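Local coordinates for protein HIRA (Homo sapiens, PDB 5YJE), which cooperates with ASF1A in replication-independent chromatin assembly as part of an H3.3 chaperone complex and is required for periodic repression of histone gene transcription, at residues P42-Q47 with I96-G101; V105-C110 with S136-T141; G142-A147 with L154-V159; I192-L197 with L285-S290; T272-L277 with L298-Y303. All coordinates share one frame; numbering follows the deposited sequence.

Contact 1: P42-Q47 with I96-G101; sequences PIPSPQ and ILTAAG
Leu97 and Pro44 carry this contact, in which a proline-rich loop crosses the start of strand 96-101 at a classic beta bulge: Leu97 and Thr98 both face Ala109 of the next strand. The loop runs extended through Pro44, Ser45 and Pro46, with backbone angles of the polyproline-II kind, and the branched end of Leu97 reaches up against it. CG of Leu97 is anti to its own carbonyl carbon (chi1 -68°), beside the backbone N. From there CD2 meets the loop backbone, 3.6 Å from Pro44 O and 3.9 Å from Pro46 N, with Pro46 CG a little further off at 4.2 Å. The other methyl, CD1, has a looser neighbour in Ile43 CG2 at 4.3 Å. One leucine thus touches Ile43, Pro44 and Pro46, and the loop backbone at Pro44 and Pro46.

Pro44 is the loop residue that bears on the strand most directly. Its CB lies 3.7 Å from Leu97 O, and its CG touches both CB and CG2 of Thr98, at 4.1 Å each. The two side chains cross obliquely, and both also rest on Ile135 of strand 135-141. This is a surface contact made by packing alone, near the start of the modelled chain, and the loop belongs to the region that interacts with CCNA1. Polar bonds to residues outside the contact hold both ends of the loop and the start of the strand. Pro42 O accepts a hydrogen bond from Ser136 OG, while the amide of Asn66 serves both segments at once, its ND2 bonding to Gln47 O and its OD1 to Ile96 N.

Contact 2: V105-C110 with S136-T141; sequences VVCVAC and STLHCT
Leu138 CD1 lies over one face of the flat peptide group that joins Val108 to Ala109, almost straight above the nitrogen, 3.6 Å from Ala109 N. Val108 C and Cys107 O are each a little further from the same methyl, and Ala109 CB completes its surroundings at 3.9 Å. No aromatic ring takes part; a strand backbone seen from its face is the flat surface here. Neighbouring strands hold that surface by backbone hydrogen bonds, Val108 with Ser116 and Cys107 with Ala100.

Two cysteines meet further along. Cys107 SG and Cys140 SG are 3.3 Å apart, far too long for a disulfide, so the model has two separate sulphur atoms in close contact. Cys107 puts its sulphur between the backbone N and the carbonyl carbon (chi1 49°), and from there it meets Cys140 SG. Around the pair the packing is looser: Val105 CG2 stands 3.9 Å from Cys140 SG, and Leu138 CD1 is 4.1 Å from Cys107 SG. Ala100 touches Leu138, as does Leu115, while Val145 rests on Val105 and Cys107.

The strands run antiparallel at 170°, but their axes are 8.2 Å apart, well beyond the spacing of hydrogen-bonded neighbours in one sheet. They belong to two different four-stranded antiparallel meanders, stacked face to face through small and branched apolar side chains. Such stacking of consecutive meanders is the way blades pack in a beta-propeller, consistent with a beta-propeller-like fold for this part of HIRA.

Contact 3: G142-A147 with L154-V159; sequences GSYVMA and LSVWDV
Tyr144 has CG anti to its carbonyl carbon (chi1 -67°), and Asp158 has CG anti to its backbone N (chi1 179°); both CG atoms start from the same side of the sheet, where the phenol and the carboxylate meet. Ring and carboxylate planes are 53° apart. Tyr144 CE1 touches Asp158 CB at 3.7 Å, whereas Tyr144 OH stays 3.9 Å from Asp158 OD2; the carboxylate makes its salt bridge to Arg161 instead. Replacing Tyr144 by an alanine would probably open a gap beside Asp158 CB and Val156 CG1 and deprive Arg161 of the ring it packs on.

On that same side Met146 CG meets Val156 CG2, and its sulphur SD lies 3.9 Å from Leu154 CD2. The reverse side carries Val145, whose CG2 packs 3.8 Å from Val159 CG1, and Ala147, whose CB sits at the edge of the indole, 4.1 Å from Trp157 CZ3. Backbone bonds lock the hairpin in register: Val145 and Trp157 bond both ways as a hydrogen-bonded pair, as do Ala147 and Ser155, and Val159 N adds a 2.8 Å bond to Ser143 O.

These are the two middle strands of a four-stranded meander, flanked by 135-141 and 163-170. Strand 184-187 covers Tyr144 and Met146, and Trp157 NE1 bonds to Leu209 O of the second subunit.

Contact 4: I192-L197 with L285-S290; sequences IPVMNL and LTLQSS
Ile192 CD1 is driven into the turn that follows helix 266-286, and this is where the contact is tight. The methyl lies 3.5 Å from Thr286 O and 3.6 Å from Leu287 O, and Gln288 crosses it with an extended chain, CD and NE2 of Gln288 both 3.6 Å from Ile192 CD1. A second close touch is made by two methyls, Val194 CG2 and Leu287 CD1, 3.6 Å apart, with their side chains at about a right angle.

The turn is a Schellman motif: Gln288, the first residue to leave the helix, has a positive phi of 52°, and two bonds run back into the last helical turn. Ser289 is then the N-cap of helix 290-307, so a single short link ends one helix and starts the next. Ile192, just before strand 193-196, and Val194 within it pack against this corner between the helices.

Elsewhere the join is slacker. Ile192 CG2 is 4.5 Å from Leu287 CD1, and Gln288, only partly buried, also rests on His190. An alanine in place of Gln288 would probably open a gap beside Ile192 CD1, where CG, CD and NE2 now lie against it. Thr286 O accepts a further bond from Asn206 ND2, and Thr286 OG1 pairs with Ser127 OG of the third subunit.

Contact 5: T272-L277 with L298-Y303; sequences TTLAYL and LVYARY
Thr273 and Tyr303 make the CH-pi part of this helix pairing. CG2 of the threonine sits over one face of the phenol ring, 3.6 Å from its centroid and 23° off the ring normal, displaced toward the hydroxyl end, where it comes within 3.4 Å of Tyr303 CZ. The two side chains meet at about a right angle. CG2 of Thr273 is anti to its own backbone N, while OG1 turns to Gln269 O and the backbone N of Asp227, so one branch serves the ring and the other the polar bonds.

Apolar contacts make up the rest. Leu274 CD2 lies at the edge of two rings at once, 3.4 Å from Tyr300 CE1 and 4.1 Å from Tyr303 CD2, so the methyl borders both tyrosines, the first much more closely. Leu277 divides its branches: CD1 packs 3.8 Å from Tyr303 CB, and CD2 touches Val299 CG1 at 3.7 Å, while its CB approaches Tyr300 CD1. The polar end of Tyr300 is occupied by a hydrogen bond to Glu278 OE1, one residue beyond the first segment, which ties the ring to the partner helix.

The segments run antiparallel, their directions 156° apart, as parts of the helical hairpin 266-286 and 290-307. Helix 310-320 covers Leu274 and Tyr300 through Arg312, and helix 341-353 lies behind Leu298 and Ala301. Helix 266-286 also borders the third subunit, whose Leu76 and Val91 pack on Thr272 and Ala275.

Contacts 1, 2 and 3 form a continuous run through stacked sheets: centres of contacts 1 and 2 are about 9 Å apart, those of 2 and 3 about 8 Å. Strand 96-101 pairs with 105-110, and 135-141 with 144-149, so each contact shares a sheet with the next. Contact 4 joins the far end, about 14 Å from contact 3 between centres, where Pro193 packs on Met146 and Leu154. It passes to the helical part through helix 266-286, which contact 5 also uses, with centres about 20 Å apart. The centres of contacts 1 and 5 are about 45 Å apart. Contact 3 meets the second subunit of the trimer, contacts 4 and 5 the third.

Contact 1: P42-Q47 with I96-G101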
# COMPACT_ATOMS: atom_id res chain seq x y z
N PRO B 42 8.86 18.13 19.74
CA PRO B 42 8.42 19.49 20.05
C PRO B 42 7.95 20.24 18.81
O PRO B 42 8.45 20.06 17.70
CB PRO B 42 9.69 20.14 20.64
CG PRO B 42 10.82 19.43 19.92
CD PRO B 42 10.33 18.00 19.70
N ILE B 43 6.97 21.11 19.02
CA ILE B 43 6.34 21.87 17.95
C ILE B 43 6.97 23.26 17.89
O ILE B 43 7.00 23.96 18.92
CB ILE B 43 4.82 21.99 18.18
CG1 ILE B 43 4.21 20.59 18.35
CG2 ILE B 43 4.20 22.74 17.01
CD1 ILE B 43 2.82 20.62 18.96
N PRO B 44 7.44 23.71 16.73
CA PRO B 44 8.05 25.04 16.64
C PRO B 44 7.11 26.12 17.16
O PRO B 44 5.89 26.06 16.96
CB PRO B 44 8.34 25.20 15.14
CG PRO B 44 8.27 23.81 14.56
CD PRO B 44 7.25 23.11 15.39
N SER B 45 7.69 27.09 17.87
CA SER B 45 6.91 28.19 18.42
C SER B 45 6.46 29.13 17.30
O SER B 45 7.20 29.35 16.33
CB SER B 45 7.72 28.98 19.45
OG SER B 45 8.27 28.12 20.42
N PRO B 46 5.24 29.67 17.39
CA PRO B 46 4.86 30.78 16.51
C PRO B 46 5.82 31.95 16.66
O PRO B 46 6.11 32.39 17.77
CB PRO B 46 3.44 31.15 16.98
CG PRO B 46 2.93 29.92 17.66
CD PRO B 46 4.14 29.25 18.27
N GLN B 47 6.32 32.45 15.53
CA GLN B 47 7.14 33.65 15.48
C GLN B 47 6.52 34.64 14.51
O GLN B 47 5.88 34.25 13.53
CB GLN B 47 8.55 33.35 15.02
CG GLN B 47 9.20 32.17 15.63
CD GLN B 47 10.58 31.97 15.04
OE1 GLN B 47 11.44 32.85 15.15
NE2 GLN B 47 10.78 30.87 14.34
N ILE B 96 2.93 30.24 9.34
CA ILE B 96 3.96 29.27 9.02
C ILE B 96 4.84 29.03 10.25
O ILE B 96 5.42 29.97 10.80
CB ILE B 96 4.80 29.74 7.82
CG1 ILE B 96 3.88 29.90 6.60
CG2 ILE B 96 5.93 28.74 7.54
CD1 ILE B 96 4.44 30.79 5.50
N LEU B 97 4.93 27.77 10.67
CA LEU B 97 5.70 27.33 11.83
C LEU B 97 7.12 26.92 11.45
O LEU B 97 8.08 27.32 12.12
CB LEU B 97 5.00 26.18 12.53
CG LEU B 97 3.68 26.52 13.21
CD1 LEU B 97 2.96 25.26 13.79
CD2 LEU B 97 3.95 27.58 14.30
N THR B 98 7.28 26.13 10.39
CA THR B 98 8.65 25.84 9.96
C THR B 98 8.64 25.63 8.46
O THR B 98 7.59 25.67 7.82
CB THR B 98 9.26 24.62 10.71
OG1 THR B 98 10.61 24.41 10.28
CG2 THR B 98 8.50 23.30 10.46
N ALA B 99 9.82 25.38 7.90
CA ALA B 99 9.94 25.29 6.46
C ALA B 99 11.18 24.47 6.11
O ALA B 99 12.09 24.32 6.92
CB ALA B 99 10.01 26.69 5.83
N ALA B 100 11.19 23.93 4.89
CA ALA B 100 12.35 23.22 4.36
C ALA B 100 12.31 23.35 2.84
O ALA B 100 11.32 23.81 2.27
CB ALA B 100 12.38 21.75 4.81
N GLY B 101 13.40 22.96 2.19
CA GLY B 101 13.47 23.12 0.75
C GLY B 101 14.68 22.43 0.16
O GLY B 101 15.67 22.17 0.84

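Contact 2: V105-C110 with S136-T141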
# COMPACT_ATOMS: atom_id res chain seq x y z
N VAL B 105 11.86 21.64 -4.43
CA VAL B 105 10.65 22.06 -3.75
C VAL B 105 11.00 22.96 -2.58
O VAL B 105 12.13 23.01 -2.11
CB VAL B 105 9.80 20.87 -3.22
CG1 VAL B 105 9.69 19.76 -4.26
CG2 VAL B 105 10.36 20.36 -1.94
N VAL B 106 10.00 23.70 -2.14
CA VAL B 106 10.02 24.41 -0.87
C VAL B 106 8.72 24.02 -0.19
O VAL B 106 7.66 24.08 -0.81
CB VAL B 106 10.09 25.94 -1.06
CG1 VAL B 106 9.83 26.65 0.25
CG2 VAL B 106 11.42 26.36 -1.65
N CYS B 107 8.78 23.63 1.06
CA CYS B 107 7.54 23.29 1.73
C CYS B 107 7.50 23.98 3.07
O CYS B 107 8.54 24.31 3.66
CB CYS B 107 7.38 21.78 1.90
SG CYS B 107 8.83 21.07 2.57
N VAL B 108 6.28 24.24 3.54
CA VAL B 108 6.06 24.94 4.79
C VAL B 108 5.04 24.16 5.59
O VAL B 108 4.10 23.58 5.03
CB VAL B 108 5.59 26.41 4.59
CG1 VAL B 108 6.70 27.28 3.98
CG2 VAL B 108 4.35 26.46 3.75
N ALA B 109 5.23 24.14 6.90
CA ALA B 109 4.23 23.60 7.80
C ALA B 109 3.68 24.73 8.64
O ALA B 109 4.43 25.57 9.15
CB ALA B 109 4.80 22.47 8.66
N CYS B 110 2.35 24.73 8.77
CA CYS B 110 1.52 25.78 9.31
C CYS B 110 0.67 25.24 10.44
O CYS B 110 0.33 24.05 10.47
CB CYS B 110 0.59 26.39 8.23
SG CYS B 110 1.42 26.99 6.73
N SER B 136 6.69 18.85 13.70
CA SER B 136 7.89 19.09 14.49
C SER B 136 9.05 19.51 13.60
O SER B 136 9.59 20.59 13.78
CB SER B 136 8.25 17.84 15.33
OG SER B 136 9.30 18.13 16.25
N THR B 137 9.41 18.70 12.60
CA THR B 137 10.45 19.08 11.66
C THR B 137 10.09 18.65 10.25
O THR B 137 9.32 17.71 10.03
CB THR B 137 11.83 18.45 12.03
OG1 THR B 137 11.70 17.02 12.12
CG2 THR B 137 12.39 19.06 13.33
N LEU B 138 10.70 19.34 9.30
CA LEU B 138 10.58 19.09 7.88
C LEU B 138 11.96 18.87 7.29
O LEU B 138 12.92 19.53 7.68
CB LEU B 138 9.90 20.27 7.13
CG LEU B 138 8.40 20.49 7.27
CD1 LEU B 138 7.93 21.75 6.50
CD2 LEU B 138 7.64 19.24 6.80
N HIS B 139 12.03 17.98 6.31
CA HIS B 139 13.22 17.80 5.49
C HIS B 139 12.80 17.66 4.04
O HIS B 139 11.71 17.14 3.75
CB HIS B 139 14.04 16.56 5.89
CG HIS B 139 14.42 16.51 7.34
ND1 HIS B 139 13.49 16.37 8.35
CD2 HIS B 139 15.63 16.55 7.94
CE1 HIS B 139 14.12 16.35 9.52
NE2 HIS B 139 15.42 16.45 9.30
N CYS B 140 13.67 18.09 3.12
CA CYS B 140 13.53 17.78 1.70
C CYS B 140 14.85 17.32 1.12
O CYS B 140 15.92 17.81 1.48
CB CYS B 140 13.05 18.96 0.84
SG CYS B 140 11.78 19.82 1.65
N THR B 141 14.74 16.37 0.19
CA THR B 141 15.83 15.93 -0.65
C THR B 141 15.21 15.76 -2.02
O THR B 141 14.32 14.93 -2.19
CB THR B 141 16.42 14.60 -0.15
OG1 THR B 141 16.88 14.75 1.20
CG2 THR B 141 17.58 14.15 -1.03

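Contact 3: G142-A147 with L154-V159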
# COMPACT_ATOMS: atom_id res chain seq x y z
N GLY B 142 15.66 16.54 -2.99
CA GLY B 142 15.00 16.49 -4.28
C GLY B 142 13.51 16.73 -4.12
O GLY B 142 13.07 17.68 -3.46
N SER B 143 12.71 15.85 -4.69
CA SER B 143 11.26 15.97 -4.64
C SER B 143 10.63 15.21 -3.49
O SER B 143 9.41 15.02 -3.48
CB SER B 143 10.66 15.50 -5.97
OG SER B 143 11.27 16.21 -7.05
N TYR B 144 11.44 14.73 -2.54
CA TYR B 144 10.94 14.02 -1.38
C TYR B 144 10.77 14.99 -0.22
O TYR B 144 11.69 15.75 0.12
CB TYR B 144 11.88 12.87 -1.01
CG TYR B 144 11.93 11.75 -2.04
CD1 TYR B 144 10.90 10.82 -2.14
CD2 TYR B 144 13.00 11.64 -2.92
CE1 TYR B 144 10.95 9.78 -3.11
CE2 TYR B 144 13.05 10.62 -3.89
CZ TYR B 144 12.03 9.69 -3.97
OH TYR B 144 12.10 8.69 -4.92
N VAL B 145 9.59 14.97 0.38
CA VAL B 145 9.26 15.79 1.54
C VAL B 145 8.97 14.85 2.69
O VAL B 145 8.17 13.92 2.55
CB VAL B 145 8.06 16.72 1.27
CG1 VAL B 145 7.69 17.49 2.54
CG2 VAL B 145 8.38 17.68 0.13
N MET B 146 9.62 15.10 3.82
CA MET B 146 9.48 14.29 5.01
C MET B 146 8.97 15.17 6.14
O MET B 146 9.52 16.23 6.41
CB MET B 146 10.82 13.63 5.39
CG MET B 146 10.75 12.80 6.66
SD MET B 146 12.24 11.83 7.03
CE MET B 146 13.47 13.02 7.44
N ALA B 147 7.90 14.73 6.80
CA ALA B 147 7.36 15.41 7.96
C ALA B 147 7.43 14.49 9.17
O ALA B 147 6.95 13.34 9.12
CB ALA B 147 5.92 15.86 7.70
N LEU B 154 6.22 9.70 11.14
CA LEU B 154 7.12 10.11 10.08
C LEU B 154 6.42 9.84 8.76
O LEU B 154 5.84 8.76 8.57
CB LEU B 154 8.44 9.32 10.17
CG LEU B 154 9.62 9.68 9.24
CD1 LEU B 154 10.90 9.11 9.85
CD2 LEU B 154 9.47 9.19 7.83
N SER B 155 6.45 10.81 7.85
CA SER B 155 5.86 10.65 6.54
C SER B 155 6.83 11.12 5.47
O SER B 155 7.61 12.05 5.69
CB SER B 155 4.55 11.41 6.38
OG SER B 155 3.53 10.92 7.22
N VAL B 156 6.79 10.45 4.33
CA VAL B 156 7.60 10.85 3.19
C VAL B 156 6.71 10.79 1.96
O VAL B 156 6.01 9.80 1.73
CB VAL B 156 8.85 9.96 2.99
CG1 VAL B 156 9.68 10.47 1.80
CG2 VAL B 156 9.70 9.92 4.26
N TRP B 157 6.72 11.86 1.19
CA TRP B 157 5.99 11.93 -0.06
C TRP B 157 6.96 12.25 -1.18
O TRP B 157 7.90 13.04 -1.00
CB TRP B 157 4.89 12.98 -0.01
CG TRP B 157 3.83 12.70 0.99
CD1 TRP B 157 2.72 11.92 0.83
CD2 TRP B 157 3.74 13.26 2.31
NE1 TRP B 157 1.95 11.93 1.97
CE2 TRP B 157 2.55 12.75 2.90
CE3 TRP B 157 4.54 14.13 3.05
CZ2 TRP B 157 2.16 13.09 4.19
CZ3 TRP B 157 4.15 14.47 4.33
CH2 TRP B 157 2.97 13.95 4.89
N ASP B 158 6.75 11.60 -2.30
CA ASP B 158 7.39 11.96 -3.56
C ASP B 158 6.46 12.98 -4.20
O ASP B 158 5.44 12.62 -4.80
CB ASP B 158 7.58 10.71 -4.42
CG ASP B 158 8.22 10.99 -5.76
OD1 ASP B 158 8.22 12.14 -6.24
OD2 ASP B 158 8.70 10.02 -6.38
N VAL B 159 6.78 14.27 -4.07
CA VAL B 159 5.83 15.25 -4.62
C VAL B 159 5.90 15.29 -6.14
O VAL B 159 4.94 15.70 -6.78
CB VAL B 159 6.01 16.66 -4.03
CG1 VAL B 159 5.87 16.64 -2.51
CG2 VAL B 159 7.33 17.23 -4.44

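Contact 4: I192-L197 with L285-S290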
# COMPACT_ATOMS: atom_id res chain seq x y z
N ILE B 192 14.35 7.69 1.38
CA ILE B 192 14.43 6.73 2.48
C ILE B 192 14.87 7.47 3.73
O ILE B 192 15.89 8.18 3.69
CB ILE B 192 15.38 5.59 2.12
CG1 ILE B 192 14.82 4.86 0.90
CG2 ILE B 192 15.63 4.68 3.34
CD1 ILE B 192 15.37 3.48 0.68
N PRO B 193 14.12 7.38 4.83
CA PRO B 193 14.57 8.00 6.08
C PRO B 193 15.51 7.10 6.86
O PRO B 193 15.30 5.89 6.99
CB PRO B 193 13.26 8.25 6.85
CG PRO B 193 12.33 7.19 6.35
CD PRO B 193 12.78 6.78 4.96
N VAL B 194 16.55 7.72 7.40
CA VAL B 194 17.56 7.08 8.22
C VAL B 194 17.67 7.84 9.54
O VAL B 194 17.77 9.07 9.54
CB VAL B 194 18.93 7.03 7.49
CG1 VAL B 194 19.92 6.25 8.29
CG2 VAL B 194 18.75 6.43 6.11
N MET B 195 17.63 7.10 10.64
CA MET B 195 17.77 7.60 12.00
C MET B 195 19.06 7.02 12.57
O MET B 195 19.16 5.80 12.78
CB MET B 195 16.56 7.20 12.84
CG MET B 195 15.23 7.48 12.15
SD MET B 195 14.60 9.13 12.49
CE MET B 195 14.50 9.81 10.85
N ASN B 196 20.04 7.88 12.80
CA ASN B 196 21.30 7.51 13.43
C ASN B 196 21.20 7.88 14.91
O ASN B 196 21.19 9.07 15.26
CB ASN B 196 22.48 8.22 12.76
CG ASN B 196 23.73 7.37 12.76
OD1 ASN B 196 23.98 6.64 11.85
ND2 ASN B 196 24.47 7.41 13.85
N LEU B 197 21.13 6.86 15.76
CA LEU B 197 20.99 6.99 17.21
C LEU B 197 22.36 7.12 17.88
O LEU B 197 23.41 6.69 17.36
CB LEU B 197 20.25 5.79 17.80
CG LEU B 197 18.86 5.43 17.24
CD1 LEU B 197 18.23 4.32 18.07
CD2 LEU B 197 17.96 6.63 17.21
N LEU B 285 21.33 -2.64 -0.11
CA LEU B 285 20.06 -2.89 -0.78
C LEU B 285 18.89 -2.19 -0.07
O LEU B 285 18.06 -1.53 -0.71
CB LEU B 285 19.83 -4.40 -0.86
CG LEU B 285 18.52 -4.91 -1.46
CD1 LEU B 285 18.43 -4.53 -2.91
CD2 LEU B 285 18.50 -6.40 -1.33
N THR B 286 18.81 -2.34 1.25
CA THR B 286 17.77 -1.69 2.05
C THR B 286 17.77 -0.17 1.86
O THR B 286 16.71 0.46 1.77
CB THR B 286 17.98 -2.04 3.52
OG1 THR B 286 17.85 -3.44 3.70
CG2 THR B 286 16.96 -1.35 4.39
N LEU B 287 18.96 0.44 1.83
CA LEU B 287 19.12 1.86 1.57
C LEU B 287 18.88 2.21 0.11
O LEU B 287 18.83 3.40 -0.22
CB LEU B 287 20.53 2.30 1.98
CG LEU B 287 20.79 2.81 3.40
CD1 LEU B 287 20.03 4.10 3.69
CD2 LEU B 287 20.41 1.77 4.41
N GLN B 288 18.74 1.21 -0.77
CA GLN B 288 18.64 1.44 -2.21
C GLN B 288 19.79 2.32 -2.70
O GLN B 288 19.61 3.21 -3.53
CB GLN B 288 17.29 2.06 -2.59
CG GLN B 288 16.09 1.26 -2.14
CD GLN B 288 14.76 1.93 -2.48
OE1 GLN B 288 14.70 2.86 -3.30
NE2 GLN B 288 13.69 1.48 -1.83
N SER B 289 20.99 2.06 -2.20
CA SER B 289 22.19 2.80 -2.57
C SER B 289 22.97 1.98 -3.59
O SER B 289 23.73 1.08 -3.23
CB SER B 289 23.03 3.10 -1.33
OG SER B 289 24.37 3.42 -1.68
N SER B 290 22.82 2.32 -4.87
CA SER B 290 23.20 1.43 -5.96
C SER B 290 24.71 1.24 -6.06
O SER B 290 25.20 0.11 -6.21
CB SER B 290 22.64 1.93 -7.29
OG SER B 290 23.43 2.97 -7.82

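Contact 5: T272-L277 with L298-Y303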
# COMPACT_ATOMS: atom_id res chain seq x y z
N THR B 272 32.14 -14.78 10.96
CA THR B 272 31.91 -13.36 11.23
C THR B 272 32.15 -12.52 9.99
O THR B 272 31.40 -11.58 9.72
CB THR B 272 32.78 -12.88 12.39
OG1 THR B 272 34.15 -12.96 12.02
CG2 THR B 272 32.53 -13.70 13.64
N THR B 273 33.16 -12.88 9.19
CA THR B 273 33.42 -12.13 7.96
C THR B 273 32.26 -12.26 6.98
O THR B 273 31.82 -11.26 6.38
CB THR B 273 34.73 -12.60 7.33
OG1 THR B 273 35.81 -12.30 8.22
CG2 THR B 273 35.01 -11.91 6.01
N LEU B 274 31.73 -13.48 6.83
CA LEU B 274 30.57 -13.70 5.97
C LEU B 274 29.36 -12.91 6.46
O LEU B 274 28.69 -12.22 5.68
CB LEU B 274 30.25 -15.19 5.93
CG LEU B 274 30.51 -16.08 4.71
CD1 LEU B 274 29.63 -17.30 4.81
CD2 LEU B 274 30.28 -15.40 3.40
N ALA B 275 29.06 -13.01 7.76
CA ALA B 275 27.92 -12.30 8.33
C ALA B 275 28.06 -10.80 8.12
O ALA B 275 27.11 -10.13 7.70
CB ALA B 275 27.79 -12.62 9.81
N TYR B 276 29.26 -10.26 8.35
CA TYR B 276 29.51 -8.85 8.13
C TYR B 276 29.26 -8.44 6.69
O TYR B 276 28.57 -7.45 6.43
CB TYR B 276 30.94 -8.49 8.53
CG TYR B 276 31.32 -7.08 8.12
CD1 TYR B 276 30.76 -5.98 8.76
CD2 TYR B 276 32.20 -6.84 7.06
CE1 TYR B 276 31.10 -4.68 8.40
CE2 TYR B 276 32.56 -5.55 6.69
CZ TYR B 276 31.99 -4.47 7.37
OH TYR B 276 32.30 -3.18 7.03
N LEU B 277 29.85 -9.17 5.73
CA LEU B 277 29.73 -8.75 4.34
C LEU B 277 28.29 -8.90 3.84
O LEU B 277 27.82 -8.08 3.04
CB LEU B 277 30.71 -9.53 3.46
CG LEU B 277 32.21 -9.19 3.62
CD1 LEU B 277 33.10 -10.21 2.90
CD2 LEU B 277 32.53 -7.78 3.13
N LEU B 298 30.33 -7.00 -4.85
CA LEU B 298 31.53 -7.47 -5.52
C LEU B 298 32.61 -7.91 -4.53
O LEU B 298 33.29 -8.92 -4.75
CB LEU B 298 32.08 -6.38 -6.44
CG LEU B 298 31.06 -6.21 -7.59
CD1 LEU B 298 31.45 -5.16 -8.65
CD2 LEU B 298 30.65 -7.58 -8.20
N VAL B 299 32.75 -7.19 -3.41
CA VAL B 299 33.63 -7.67 -2.34
C VAL B 299 33.14 -9.02 -1.82
O VAL B 299 33.92 -9.95 -1.63
CB VAL B 299 33.69 -6.62 -1.21
CG1 VAL B 299 34.43 -7.18 -0.02
CG2 VAL B 299 34.32 -5.32 -1.72
N TYR B 300 31.83 -9.14 -1.60
CA TYR B 300 31.27 -10.36 -1.04
C TYR B 300 31.50 -11.55 -1.96
O TYR B 300 31.83 -12.65 -1.50
CB TYR B 300 29.78 -10.15 -0.78
CG TYR B 300 29.04 -11.38 -0.30
CD1 TYR B 300 29.38 -12.00 0.90
CD2 TYR B 300 27.99 -11.90 -1.03
CE1 TYR B 300 28.70 -13.13 1.34
CE2 TYR B 300 27.31 -13.02 -0.60
CZ TYR B 300 27.66 -13.63 0.57
OH TYR B 300 26.95 -14.74 0.97
N ALA B 301 31.31 -11.35 -3.26
CA ALA B 301 31.53 -12.43 -4.20
C ALA B 301 33.00 -12.82 -4.24
O ALA B 301 33.33 -14.01 -4.27
CB ALA B 301 31.05 -12.02 -5.59
N ARG B 302 33.90 -11.82 -4.23
CA ARG B 302 35.32 -12.12 -4.16
C ARG B 302 35.64 -12.98 -2.93
O ARG B 302 36.41 -13.93 -3.02
CB ARG B 302 36.13 -10.82 -4.14
CG ARG B 302 37.64 -10.98 -3.95
CD ARG B 302 38.44 -9.86 -4.62
NE ARG B 302 37.80 -8.54 -4.48
CZ ARG B 302 37.08 -7.94 -5.44
NH1 ARG B 302 36.92 -8.53 -6.62
NH2 ARG B 302 36.54 -6.75 -5.22
N TYR B 303 35.02 -12.66 -1.79
CA TYR B 303 35.25 -13.45 -0.59
C TYR B 303 34.75 -14.87 -0.76
O TYR B 303 35.45 -15.82 -0.42
CB TYR B 303 34.58 -12.80 0.62
CG TYR B 303 34.99 -13.46 1.91
CD1 TYR B 303 36.28 -13.30 2.41
CD2 TYR B 303 34.10 -14.27 2.62
CE1 TYR B 303 36.66 -13.89 3.60
CE2 TYR B 303 34.49 -14.88 3.82
CZ TYR B 303 35.77 -14.69 4.29
OH TYR B 303 36.17 -15.27 5.47